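Local coordinates for beta-fructofuranosidase (Bifidobacterium adolescentis, PDB 6NOB), which probably hydrolyses beta-fructofuranosidic bonds in sucrose and related sugars, as a glycoside hydrolase of family 32, at residues G193-T201 against F267-G275; T337-S345 against W356-F366. All blocks are in the same frame, centred on the assembly; numbering follows the deposited sequence.

Interaction 1. Residues G193-T201 against F267-G275; sequences GAFSGSAVT and FRDPKVECG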
ATOM      1  N   GLY A 193      -6.608 -12.390  10.046  1.00 37.79           N
ATOM      2  CA  GLY A 193      -7.310 -12.299   8.784  1.00 37.59           C
ATOM      3  C   GLY A 193      -6.406 -12.638   7.617  1.00 38.11           C
ATOM      4  O   GLY A 193      -5.355 -13.271   7.775  1.00 39.93           O
ATOM      5  N   ALA A 194      -6.826 -12.215   6.428  1.00 35.52           N
ATOM      6  CA  ALA A 194      -6.069 -12.444   5.198  1.00 33.10           C
ATOM      7  C   ALA A 194      -5.057 -11.316   5.041  1.00 30.03           C
ATOM      8  O   ALA A 194      -5.378 -10.248   4.516  1.00 35.72           O
ATOM      9  CB  ALA A 194      -7.007 -12.525   3.998  1.00 29.63           C
ATOM     10  N   PHE A 195      -3.829 -11.552   5.494  1.00 27.71           N
ATOM     11  CA  PHE A 195      -2.785 -10.536   5.448  1.00 26.30           C
ATOM     12  C   PHE A 195      -2.225 -10.423   4.028  1.00 33.33           C
ATOM     13  O   PHE A 195      -2.736 -11.020   3.075  1.00 33.30           O
ATOM     14  CB  PHE A 195      -1.697 -10.842   6.474  1.00 25.03           C
ATOM     15  CG  PHE A 195      -2.010 -10.338   7.859  1.00 32.62           C
ATOM     16  CD1 PHE A 195      -3.319 -10.087   8.243  1.00 31.78           C
ATOM     17  CD2 PHE A 195      -0.994 -10.102   8.769  1.00 33.78           C
ATOM     18  CE1 PHE A 195      -3.608  -9.624   9.513  1.00 29.67           C
ATOM     19  CE2 PHE A 195      -1.275  -9.632  10.038  1.00 34.96           C
ATOM     20  CZ  PHE A 195      -2.585  -9.396  10.413  1.00 32.40           C
ATOM     21  N   SER A 196      -1.147  -9.656   3.884  1.00 32.30           N
ATOM     22  CA  SER A 196      -0.666  -9.241   2.576  1.00 32.78           C
ATOM     23  C   SER A 196      -0.171 -10.437   1.763  1.00 34.98           C
ATOM     24  O   SER A 196       0.188 -11.489   2.304  1.00 32.19           O
ATOM     25  CB  SER A 196       0.446  -8.208   2.736  1.00 30.94           C
ATOM     26  OG  SER A 196      -0.102  -6.947   3.073  1.00 32.42           O
ATOM     27  N   GLY A 197      -0.163 -10.262   0.440  1.00 26.98           N
ATOM     28  CA  GLY A 197       0.259 -11.313  -0.471  1.00 26.71           C
ATOM     29  C   GLY A 197       0.589 -10.774  -1.846  1.00 35.31           C
ATOM     30  O   GLY A 197       0.316  -9.615  -2.168  1.00 35.30           O
ATOM     31  N   SER A 198       1.185 -11.642  -2.664  1.00 33.68           N
ATOM     32  CA  SER A 198       1.636 -11.313  -4.013  1.00 29.93           C
ATOM     33  C   SER A 198       0.916 -12.191  -5.038  1.00 34.29           C
ATOM     34  O   SER A 198       0.121 -13.068  -4.690  1.00 31.18           O
ATOM     35  CB  SER A 198       3.154 -11.471  -4.131  1.00 31.11           C
ATOM     36  OG  SER A 198       3.567 -12.764  -3.720  1.00 31.62           O
ATOM     37  N   ALA A 199       1.215 -11.956  -6.322  1.00 31.93           N
ATOM     38  CA  ALA A 199       0.501 -12.595  -7.423  1.00 32.03           C
ATOM     39  C   ALA A 199       1.466 -13.142  -8.465  1.00 34.78           C
ATOM     40  O   ALA A 199       2.475 -12.508  -8.791  1.00 29.79           O
ATOM     41  CB  ALA A 199      -0.462 -11.613  -8.099  1.00 28.94           C
ATOM     42  N   VAL A 200       1.140 -14.319  -8.997  1.00 33.07           N
ATOM     43  CA  VAL A 200       1.861 -14.914 -10.118  1.00 37.03           C
ATOM     44  C   VAL A 200       0.834 -15.354 -11.151  1.00 37.50           C
ATOM     45  O   VAL A 200      -0.025 -16.195 -10.856  1.00 32.89           O
ATOM     46  CB  VAL A 200       2.735 -16.104  -9.687  1.00 35.87           C
ATOM     47  CG1 VAL A 200       3.482 -16.672 -10.888  1.00 37.35           C
ATOM     48  CG2 VAL A 200       3.710 -15.689  -8.601  1.00 35.56           C
ATOM     49  N   THR A 201       0.913 -14.785 -12.355  1.00 36.02           N
ATOM     50  CA  THR A 201       0.017 -15.173 -13.439  1.00 36.60           C
ATOM     51  C   THR A 201       0.477 -16.500 -14.033  1.00 39.06           C
ATOM     52  O   THR A 201       1.649 -16.659 -14.389  1.00 40.03           O
ATOM     53  CB  THR A 201      -0.033 -14.091 -14.523  1.00 37.27           C
ATOM     54  OG1 THR A 201       1.265 -13.924 -15.108  1.00 34.87           O
ATOM     55  CG2 THR A 201      -0.501 -12.762 -13.940  1.00 36.09           C
ATOM     56  N   PHE A 267       6.122 -13.760  10.379  1.00 34.61           N
ATOM     57  CA  PHE A 267       6.581 -14.527   9.228  1.00 33.23           C
ATOM     58  C   PHE A 267       5.558 -14.361   8.112  1.00 37.24           C
ATOM     59  O   PHE A 267       4.662 -15.198   7.963  1.00 39.13           O
ATOM     60  CB  PHE A 267       6.766 -15.996   9.630  1.00 37.29           C
ATOM     61  CG  PHE A 267       7.009 -16.935   8.478  1.00 35.09           C
ATOM     62  CD1 PHE A 267       8.157 -16.834   7.708  1.00 28.31           C
ATOM     63  CD2 PHE A 267       6.106 -17.951   8.195  1.00 29.78           C
ATOM     64  CE1 PHE A 267       8.387 -17.711   6.659  1.00 26.54           C
ATOM     65  CE2 PHE A 267       6.332 -18.829   7.153  1.00 30.57           C
ATOM     66  CZ  PHE A 267       7.474 -18.706   6.382  1.00 28.31           C
ATOM     67  N   ARG A 268       5.661 -13.285   7.331  1.00 31.80           N
ATOM     68  CA  ARG A 268       4.522 -12.854   6.532  1.00 34.34           C
ATOM     69  C   ARG A 268       4.969 -12.158   5.251  1.00 38.49           C
ATOM     70  O   ARG A 268       6.161 -11.964   4.992  1.00 28.87           O
ATOM     71  CB  ARG A 268       3.621 -11.930   7.353  1.00 32.70           C
ATOM     72  CG  ARG A 268       4.301 -10.663   7.838  1.00 27.41           C
ATOM     73  CD  ARG A 268       3.285  -9.752   8.519  1.00 31.57           C
ATOM     74  NE  ARG A 268       3.912  -8.717   9.332  1.00 35.69           N
ATOM     75  CZ  ARG A 268       4.304  -8.890  10.590  1.00 37.95           C
ATOM     76  NH1 ARG A 268       4.139 -10.066  11.182  1.00 34.44           N
ATOM     77  NH2 ARG A 268       4.864  -7.888  11.256  1.00 33.51           N
ATOM     78  N   ASP A 269       3.970 -11.790   4.443  1.00 39.62           N
ATOM     79  CA  ASP A 269       4.080 -10.995   3.224  1.00 38.00           C
ATOM     80  C   ASP A 269       4.894 -11.711   2.149  1.00 36.56           C
ATOM     81  O   ASP A 269       5.909 -11.176   1.684  1.00 34.16           O
ATOM     82  CB  ASP A 269       4.696  -9.631   3.541  1.00 40.08           C
ATOM     83  CG  ASP A 269       3.997  -8.922   4.692  1.00 43.56           C
ATOM     84  OD1 ASP A 269       2.811  -9.221   4.956  1.00 43.52           O
ATOM     85  OD2 ASP A 269       4.638  -8.065   5.336  1.00 43.12           O
ATOM     86  N   PRO A 270       4.473 -12.895   1.703  1.00 34.20           N
ATOM     87  CA  PRO A 270       5.265 -13.622   0.703  1.00 28.89           C
ATOM     88  C   PRO A 270       5.249 -12.912  -0.639  1.00 35.54           C
ATOM     89  O   PRO A 270       4.209 -12.435  -1.098  1.00 36.06           O
ATOM     90  CB  PRO A 270       4.563 -14.981   0.615  1.00 30.36           C
ATOM     91  CG  PRO A 270       3.143 -14.672   0.966  1.00 27.93           C
ATOM     92  CD  PRO A 270       3.208 -13.587   2.010  1.00 28.28           C
ATOM     93  N   LYS A 271       6.420 -12.851  -1.270  1.00 37.57           N
ATOM     94  CA  LYS A 271       6.576 -12.254  -2.593  1.00 31.87           C
ATOM     95  C   LYS A 271       7.272 -13.275  -3.483  1.00 34.06           C
ATOM     96  O   LYS A 271       8.426 -13.634  -3.235  1.00 37.46           O
ATOM     97  CB  LYS A 271       7.367 -10.948  -2.519  1.00 27.25           C
ATOM     98  CG  LYS A 271       6.756  -9.805  -3.316  1.00 27.43           C
ATOM     99  CD  LYS A 271       6.709 -10.141  -4.795  1.00 29.25           C
ATOM    100  CE  LYS A 271       6.057  -9.032  -5.596  1.00 27.59           C
ATOM    101  NZ  LYS A 271       5.992  -9.380  -7.046  1.00 30.74           N
ATOM    102  N   VAL A 272       6.570 -13.746  -4.510  1.00 33.10           N
ATOM    103  CA  VAL A 272       7.056 -14.813  -5.378  1.00 31.94           C
ATOM    104  C   VAL A 272       7.517 -14.187  -6.690  1.00 33.71           C
ATOM    105  O   VAL A 272       6.724 -13.556  -7.401  1.00 32.71           O
ATOM    106  CB  VAL A 272       5.974 -15.881  -5.611  1.00 29.93           C
ATOM    107  CG1 VAL A 272       6.493 -16.995  -6.511  1.00 29.35           C
ATOM    108  CG2 VAL A 272       5.504 -16.457  -4.283  1.00 33.60           C
ATOM    109  N   GLU A 273       8.798 -14.355  -7.007  1.00 33.72           N
ATOM    110  CA  GLU A 273       9.414 -13.758  -8.186  1.00 34.10           C
ATOM    111  C   GLU A 273       9.854 -14.869  -9.125  1.00 37.77           C
ATOM    112  O   GLU A 273      10.608 -15.759  -8.724  1.00 43.17           O
ATOM    113  CB  GLU A 273      10.609 -12.887  -7.803  1.00 26.72           C
ATOM    114  CG  GLU A 273      11.419 -12.403  -8.995  1.00 33.68           C
ATOM    115  CD  GLU A 273      10.599 -11.570  -9.962  1.00 37.14           C
ATOM    116  OE1 GLU A 273       9.766 -10.762  -9.494  1.00 35.36           O
ATOM    117  OE2 GLU A 273      10.784 -11.727 -11.188  1.00 38.78           O
ATOM    118  N   CYS A 274       9.405 -14.806 -10.376  1.00 39.92           N
ATOM    119  CA  CYS A 274       9.673 -15.877 -11.323  1.00 41.80           C
ATOM    120  C   CYS A 274      10.594 -15.468 -12.460  1.00 41.47           C
ATOM    121  O   CYS A 274      11.022 -16.341 -13.221  1.00 46.28           O
ATOM    122  CB  CYS A 274       8.353 -16.411 -11.902  1.00 40.34           C
ATOM    123  SG  CYS A 274       7.321 -17.224 -10.681  1.00 42.79           S
ATOM    124  N   GLY A 275      10.922 -14.183 -12.587  1.00 41.91           N
ATOM    125  CA  GLY A 275      11.641 -13.703 -13.750  1.00 33.46           C
ATOM    126  C   GLY A 275      13.103 -13.366 -13.536  1.00 36.14           C
ATOM    127  O   GLY A 275      13.691 -12.649 -14.350  1.00 38.80           O
TER
HETATM  128  O   HOH W   1       2.628  -9.373  -6.848  1.00 32.03           O
HETATM  129  O   HOH W   2       4.614 -11.778  -7.068  1.00 34.32           O
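F195 meets R268 at its ring edge, where CD2 lies 4.3 Å from R268 CD near the ring plane, while the guanidinium forms salt bridges with D266, E236 and E375. At S196, CB lies 3.4 Å from D269 OD1; its OG turns to D131, and D269 OD2 takes the backbone N of C376. The S196 carbonyl O rests on P270 CD. R268, D269 and P270 form the Arg-Asp-Pro motif of family 32, on the first strand of a blade of the five-bladed propeller. Strand 195-201 opens the preceding blade and runs nearly parallel to strand 268-273, at 4°. No ladder of backbone bonds joins them; instead S198, with OG between its backbone N and carbonyl carbon (chi1 54°), bridges the blades. S198 OG donates to P270 O at 2.7 Å, from above the carbonyl plane, and accepts a longer, bent bond from V272 N (3.3 Å, 144°). A water accepts from K271 NZ at 2.8 Å and lies equally close to A199 O and V272 O, while NZ also hydrogen-bonds to S440 O. V200 splits its branches, CG2 touching V272 CG1 at 3.7 Å with the side chains crossing at about a right angle, CG1 packing on C274 SG.

Interaction 2. Residues T337-S345 against W356-F366; sequences TVPAMTLFS and WRYEGPVLADF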
ATOM      1  N   THR A 337      17.829 -11.067  17.926  1.00 41.05           N
ATOM      2  CA  THR A 337      17.326 -11.280  16.580  1.00 38.52           C
ATOM      3  C   THR A 337      17.756 -10.150  15.653  1.00 42.77           C
ATOM      4  O   THR A 337      18.164  -9.069  16.090  1.00 43.34           O
ATOM      5  CB  THR A 337      15.795 -11.397  16.570  1.00 40.80           C
ATOM      6  OG1 THR A 337      15.219 -10.159  17.003  1.00 37.28           O
ATOM      7  CG2 THR A 337      15.336 -12.515  17.493  1.00 29.89           C
ATOM      8  N   VAL A 338      17.651 -10.425  14.357  1.00 41.81           N
ATOM      9  CA  VAL A 338      17.962  -9.468  13.300  1.00 46.36           C
ATOM     10  C   VAL A 338      16.928  -9.658  12.194  1.00 42.05           C
ATOM     11  O   VAL A 338      16.559 -10.802  11.888  1.00 39.69           O
ATOM     12  CB  VAL A 338      19.398  -9.656  12.779  1.00 48.06           C
ATOM     13  CG1 VAL A 338      19.651 -11.119  12.416  1.00 45.59           C
ATOM     14  CG2 VAL A 338      19.681  -8.746  11.590  1.00 41.65           C
ATOM     15  N   PRO A 339      16.411  -8.587  11.593  1.00 39.67           N
ATOM     16  CA  PRO A 339      15.461  -8.754  10.487  1.00 36.71           C
ATOM     17  C   PRO A 339      16.088  -9.528   9.338  1.00 39.25           C
ATOM     18  O   PRO A 339      17.233  -9.283   8.953  1.00 43.25           O
ATOM     19  CB  PRO A 339      15.128  -7.314  10.085  1.00 41.30           C
ATOM     20  CG  PRO A 339      15.402  -6.508  11.322  1.00 39.38           C
ATOM     21  CD  PRO A 339      16.571  -7.174  11.981  1.00 36.89           C
ATOM     22  N   ALA A 340      15.328 -10.476   8.793  1.00 33.53           N
ATOM     23  CA  ALA A 340      15.828 -11.338   7.732  1.00 36.73           C
ATOM     24  C   ALA A 340      14.745 -11.598   6.696  1.00 44.85           C
ATOM     25  O   ALA A 340      13.561 -11.703   7.031  1.00 40.95           O
ATOM     26  CB  ALA A 340      16.333 -12.675   8.291  1.00 32.98           C
ATOM     27  N   MET A 341      15.165 -11.701   5.438  1.00 41.14           N
ATOM     28  CA  MET A 341      14.305 -12.137   4.342  1.00 38.54           C
ATOM     29  C   MET A 341      14.582 -13.613   4.105  1.00 36.77           C
ATOM     30  O   MET A 341      15.587 -13.976   3.488  1.00 43.67           O
ATOM     31  CB  MET A 341      14.560 -11.325   3.081  1.00 38.78           C
ATOM     32  CG  MET A 341      13.991  -9.935   3.114  1.00 42.51           C
ATOM     33  SD  MET A 341      14.107  -9.168   1.493  1.00 44.89           S
ATOM     34  CE  MET A 341      13.776  -7.465   1.935  1.00 40.46           C
ATOM     35  N   THR A 342      13.694 -14.464   4.599  1.00 36.80           N
ATOM     36  CA  THR A 342      13.854 -15.899   4.428  1.00 38.24           C
ATOM     37  C   THR A 342      13.390 -16.313   3.039  1.00 33.83           C
ATOM     38  O   THR A 342      12.266 -16.004   2.630  1.00 32.57           O
ATOM     39  CB  THR A 342      13.086 -16.649   5.513  1.00 37.30           C
ATOM     40  OG1 THR A 342      11.863 -15.958   5.799  1.00 35.51           O
ATOM     41  CG2 THR A 342      13.929 -16.745   6.777  1.00 31.87           C
ATOM     42  N   LEU A 343      14.265 -17.004   2.315  1.00 31.93           N
ATOM     43  CA  LEU A 343      14.035 -17.364   0.924  1.00 30.97           C
ATOM     44  C   LEU A 343      13.553 -18.805   0.814  1.00 36.57           C
ATOM     45  O   LEU A 343      14.078 -19.701   1.482  1.00 34.45           O
ATOM     46  CB  LEU A 343      15.314 -17.176   0.106  1.00 36.00           C
ATOM     47  CG  LEU A 343      15.190 -17.289  -1.413  1.00 37.36           C
ATOM     48  CD1 LEU A 343      14.294 -16.196  -1.966  1.00 34.01           C
ATOM     49  CD2 LEU A 343      16.563 -17.237  -2.060  1.00 37.13           C
ATOM     50  N   PHE A 344      12.546 -19.018  -0.034  1.00 35.10           N
ATOM     51  CA  PHE A 344      12.010 -20.336  -0.337  1.00 27.83           C
ATOM     52  C   PHE A 344      11.911 -20.504  -1.846  1.00 36.13           C
ATOM     53  O   PHE A 344      11.785 -19.528  -2.589  1.00 36.44           O
ATOM     54  CB  PHE A 344      10.624 -20.553   0.284  1.00 28.52           C
ATOM     55  CG  PHE A 344      10.599 -20.461   1.782  1.00 31.14           C
ATOM     56  CD1 PHE A 344      10.501 -19.232   2.416  1.00 25.18           C
ATOM     57  CD2 PHE A 344      10.652 -21.607   2.557  1.00 29.87           C
ATOM     58  CE1 PHE A 344      10.469 -19.148   3.794  1.00 32.03           C
ATOM     59  CE2 PHE A 344      10.621 -21.530   3.935  1.00 37.21           C
ATOM     60  CZ  PHE A 344      10.529 -20.300   4.556  1.00 33.58           C
ATOM     61  N   SER A 345      11.957 -21.756  -2.301  1.00 34.02           N
ATOM     62  CA  SER A 345      11.830 -22.040  -3.724  1.00 36.71           C
ATOM     63  C   SER A 345      10.999 -23.296  -3.937  1.00 36.49           C
ATOM     64  O   SER A 345      10.996 -24.210  -3.109  1.00 38.52           O
ATOM     65  CB  SER A 345      13.191 -22.219  -4.407  1.00 33.29           C
ATOM     66  OG  SER A 345      13.888 -23.326  -3.873  1.00 39.03           O
ATOM     67  N   TRP A 356       7.552 -26.097  -0.777  1.00 38.05           N
ATOM     68  CA  TRP A 356       8.424 -24.932  -0.813  1.00 34.14           C
ATOM     69  C   TRP A 356       9.655 -25.212   0.038  1.00 38.33           C
ATOM     70  O   TRP A 356       9.542 -25.437   1.247  1.00 44.95           O
ATOM     71  CB  TRP A 356       7.674 -23.685  -0.344  1.00 29.79           C
ATOM     72  CG  TRP A 356       6.692 -23.236  -1.380  1.00 36.89           C
ATOM     73  CD1 TRP A 356       5.408 -23.671  -1.536  1.00 39.43           C
ATOM     74  CD2 TRP A 356       6.930 -22.301  -2.441  1.00 36.52           C
ATOM     75  NE1 TRP A 356       4.825 -23.051  -2.616  1.00 38.72           N
ATOM     76  CE2 TRP A 356       5.738 -22.206  -3.188  1.00 35.60           C
ATOM     77  CE3 TRP A 356       8.029 -21.526  -2.822  1.00 36.71           C
ATOM     78  CZ2 TRP A 356       5.617 -21.366  -4.294  1.00 34.81           C
ATOM     79  CZ3 TRP A 356       7.906 -20.695  -3.922  1.00 38.03           C
ATOM     80  CH2 TRP A 356       6.709 -20.623  -4.644  1.00 32.63           C
ATOM     81  N   ARG A 357      10.818 -25.211  -0.605  1.00 40.13           N
ATOM     82  CA  ARG A 357      12.080 -25.574   0.026  1.00 42.15           C
ATOM     83  C   ARG A 357      12.720 -24.344   0.657  1.00 42.52           C
ATOM     84  O   ARG A 357      12.876 -23.313  -0.003  1.00 45.03           O
ATOM     85  CB  ARG A 357      13.013 -26.188  -1.017  1.00 42.27           C
ATOM     86  CG  ARG A 357      14.320 -26.733  -0.485  1.00 42.43           C
ATOM     87  CD  ARG A 357      15.119 -27.358  -1.620  1.00 42.30           C
ATOM     88  NE  ARG A 357      15.602 -26.352  -2.564  1.00 45.84           N
ATOM     89  CZ  ARG A 357      16.040 -26.624  -3.790  1.00 47.76           C
ATOM     90  NH1 ARG A 357      16.049 -27.875  -4.231  1.00 45.17           N
ATOM     91  NH2 ARG A 357      16.468 -25.644  -4.576  1.00 40.25           N
ATOM     92  N   TYR A 358      13.088 -24.454   1.933  1.00 39.86           N
ATOM     93  CA  TYR A 358      13.737 -23.342   2.615  1.00 40.48           C
ATOM     94  C   TYR A 358      15.170 -23.191   2.116  1.00 39.50           C
ATOM     95  O   TYR A 358      15.951 -24.147   2.137  1.00 41.03           O
ATOM     96  CB  TYR A 358      13.716 -23.555   4.128  1.00 42.00           C
ATOM     97  CG  TYR A 358      14.366 -22.437   4.917  1.00 37.82           C
ATOM     98  CD1 TYR A 358      14.226 -21.113   4.523  1.00 36.26           C
ATOM     99  CD2 TYR A 358      15.118 -22.706   6.057  1.00 38.03           C
ATOM    100  CE1 TYR A 358      14.819 -20.088   5.235  1.00 37.97           C
ATOM    101  CE2 TYR A 358      15.715 -21.685   6.777  1.00 35.82           C
ATOM    102  CZ  TYR A 358      15.562 -20.378   6.359  1.00 39.06           C
ATOM    103  OH  TYR A 358      16.150 -19.353   7.064  1.00 40.50           O
ATOM    104  N   GLU A 359      15.514 -21.985   1.667  1.00 37.76           N
ATOM    105  CA  GLU A 359      16.820 -21.712   1.083  1.00 36.17           C
ATOM    106  C   GLU A 359      17.728 -20.892   1.990  1.00 40.51           C
ATOM    107  O   GLU A 359      18.842 -20.547   1.579  1.00 42.21           O
ATOM    108  CB  GLU A 359      16.653 -20.990  -0.260  1.00 37.11           C
ATOM    109  CG  GLU A 359      15.820 -21.746  -1.286  1.00 36.14           C
ATOM    110  CD  GLU A 359      16.661 -22.649  -2.169  1.00 41.36           C
ATOM    111  OE1 GLU A 359      16.085 -23.490  -2.890  1.00 39.35           O
ATOM    112  OE2 GLU A 359      17.904 -22.520  -2.142  1.00 44.75           O
ATOM    113  N   GLY A 360      17.293 -20.569   3.206  1.00 40.21           N
ATOM    114  CA  GLY A 360      18.064 -19.727   4.086  1.00 33.35           C
ATOM    115  C   GLY A 360      17.716 -18.264   3.904  1.00 37.14           C
ATOM    116  O   GLY A 360      16.940 -17.892   3.016  1.00 38.15           O
ATOM    117  N   PRO A 361      18.275 -17.400   4.753  1.00 39.22           N
ATOM    118  CA  PRO A 361      18.045 -15.954   4.601  1.00 38.25           C
ATOM    119  C   PRO A 361      18.857 -15.395   3.443  1.00 36.81           C
ATOM    120  O   PRO A 361      20.090 -15.416   3.464  1.00 39.07           O
ATOM    121  CB  PRO A 361      18.509 -15.381   5.945  1.00 33.84           C
ATOM    122  CG  PRO A 361      19.533 -16.357   6.426  1.00 32.72           C
ATOM    123  CD  PRO A 361      19.057 -17.715   5.961  1.00 36.02           C
ATOM    124  N   VAL A 362      18.158 -14.893   2.422  1.00 39.20           N
ATOM    125  CA  VAL A 362      18.847 -14.251   1.307  1.00 36.84           C
ATOM    126  C   VAL A 362      19.429 -12.911   1.743  1.00 37.98           C
ATOM    127  O   VAL A 362      20.412 -12.434   1.161  1.00 44.99           O
ATOM    128  CB  VAL A 362      17.892 -14.095   0.105  1.00 34.35           C
ATOM    129  CG1 VAL A 362      16.815 -13.064   0.401  1.00 25.98           C
ATOM    130  CG2 VAL A 362      18.660 -13.725  -1.155  1.00 30.29           C
ATOM    131  N   LEU A 363      18.855 -12.298   2.777  1.00 37.37           N
ATOM    132  CA  LEU A 363      19.289 -10.989   3.244  1.00 35.09           C
ATOM    133  C   LEU A 363      18.975 -10.848   4.726  1.00 35.34           C
ATOM    134  O   LEU A 363      17.892 -11.227   5.179  1.00 30.98           O
ATOM    135  CB  LEU A 363      18.608  -9.862   2.456  1.00 35.50           C
ATOM    136  CG  LEU A 363      18.957  -8.433   2.880  1.00 38.57           C
ATOM    137  CD1 LEU A 363      20.410  -8.128   2.557  1.00 37.03           C
ATOM    138  CD2 LEU A 363      18.034  -7.419   2.217  1.00 33.54           C
ATOM    139  N   ALA A 364      19.935 -10.312   5.474  1.00 36.44           N
ATOM    140  CA  ALA A 364      19.731  -9.915   6.859  1.00 39.37           C
ATOM    141  C   ALA A 364      20.313  -8.521   7.036  1.00 40.51           C
ATOM    142  O   ALA A 364      21.428  -8.252   6.577  1.00 44.87           O
ATOM    143  CB  ALA A 364      20.384 -10.902   7.835  1.00 29.31           C
ATOM    144  N   ASP A 365      19.561  -7.635   7.685  1.00 36.15           N
ATOM    145  CA  ASP A 365      19.962  -6.238   7.846  1.00 36.74           C
ATOM    146  C   ASP A 365      20.590  -6.076   9.226  1.00 40.18           C
ATOM    147  O   ASP A 365      19.917  -5.737  10.199  1.00 39.50           O
ATOM    148  CB  ASP A 365      18.771  -5.305   7.657  1.00 39.93           C
ATOM    149  CG  ASP A 365      19.187  -3.857   7.445  1.00 42.60           C
ATOM    150  OD1 ASP A 365      20.329  -3.499   7.808  1.00 41.10           O
ATOM    151  OD2 ASP A 365      18.366  -3.072   6.926  1.00 38.92           O
ATOM    152  N   PHE A 366      21.901  -6.313   9.308  1.00 41.33           N
ATOM    153  CA  PHE A 366      22.604  -6.117  10.569  1.00 43.74           C
ATOM    154  C   PHE A 366      22.895  -4.651  10.848  1.00 46.22           C
ATOM    155  O   PHE A 366      23.075  -4.279  12.012  1.00 49.44           O
ATOM    156  CB  PHE A 366      23.903  -6.923  10.591  1.00 38.83           C
ATOM    157  CG  PHE A 366      23.746  -8.286  11.193  1.00 44.10           C
ATOM    158  CD1 PHE A 366      23.315  -9.353  10.419  1.00 42.67           C
ATOM    159  CD2 PHE A 366      24.003  -8.500  12.539  1.00 43.96           C
ATOM    160  CE1 PHE A 366      23.157 -10.610  10.972  1.00 40.90           C
ATOM    161  CE2 PHE A 366      23.847  -9.753  13.100  1.00 40.98           C
ATOM    162  CZ  PHE A 366      23.425 -10.810  12.315  1.00 45.30           C
TER
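S345 OG sits between its backbone N and carbonyl carbon (chi1 63°), while E359, with CG anti to its carbonyl carbon, bends at chi2 (-91°) and brings OE1 to that hydroxyl. S345 OG donates to E359 OE1, although the modelled 2.4 Å is doubtfully short; the hydroxyl also binds R285. In the salt bridge R357 NH2 donates to the syn lone pair of E359 OE1 at 2.8 Å, and R357 NE meets it from above the carboxylate plane. An alanine at E359 removes the carboxylate, which would probably leave the R357 guanidinium without its mate and free to turn, and S345 OG without this acceptor. These strands form the outer antiparallel hairpin of a propeller blade. A beta bulge interrupts the pairing where E359 and G360 both face L343: E359 N donates to L343 O at 2.7 Å, and L343 N to G360 O at 2.9 Å. G360 adopts backbone angles that suit glycine alone. On the face opposite S345, F344 takes Y358 CD1 over one face, the rings oblique, planes at 37°, and T342 CG2 rests 3.4 Å from Y358 OH. At the far end V338 CG2 makes a CH-pi contact over F366, 4.0 Å from the ring centroid.

Overall arrangement
Interaction 1 closes before interaction 2 opens along the chain, and their centres lie about 15 Å apart on the same side of the chain's centre. They share one blade sheet, ordered 268-273, 285-295, 337-347, 357-365: interaction 1 ties its first strand to the preceding blade, whereas interaction 2 pairs its third and fourth strands within the blade. Strand 285-295 lies between them, yet side chains still meet directly, with F267 CE1 packing 3.8 Å from F344 CE1 and V272 CG1 4.1 Å from W356 CH2. The innermost strand is thus tied to the neighbouring blade beside the Arg-Asp-Pro motif, while the outer two strands close the same blade as a hairpin.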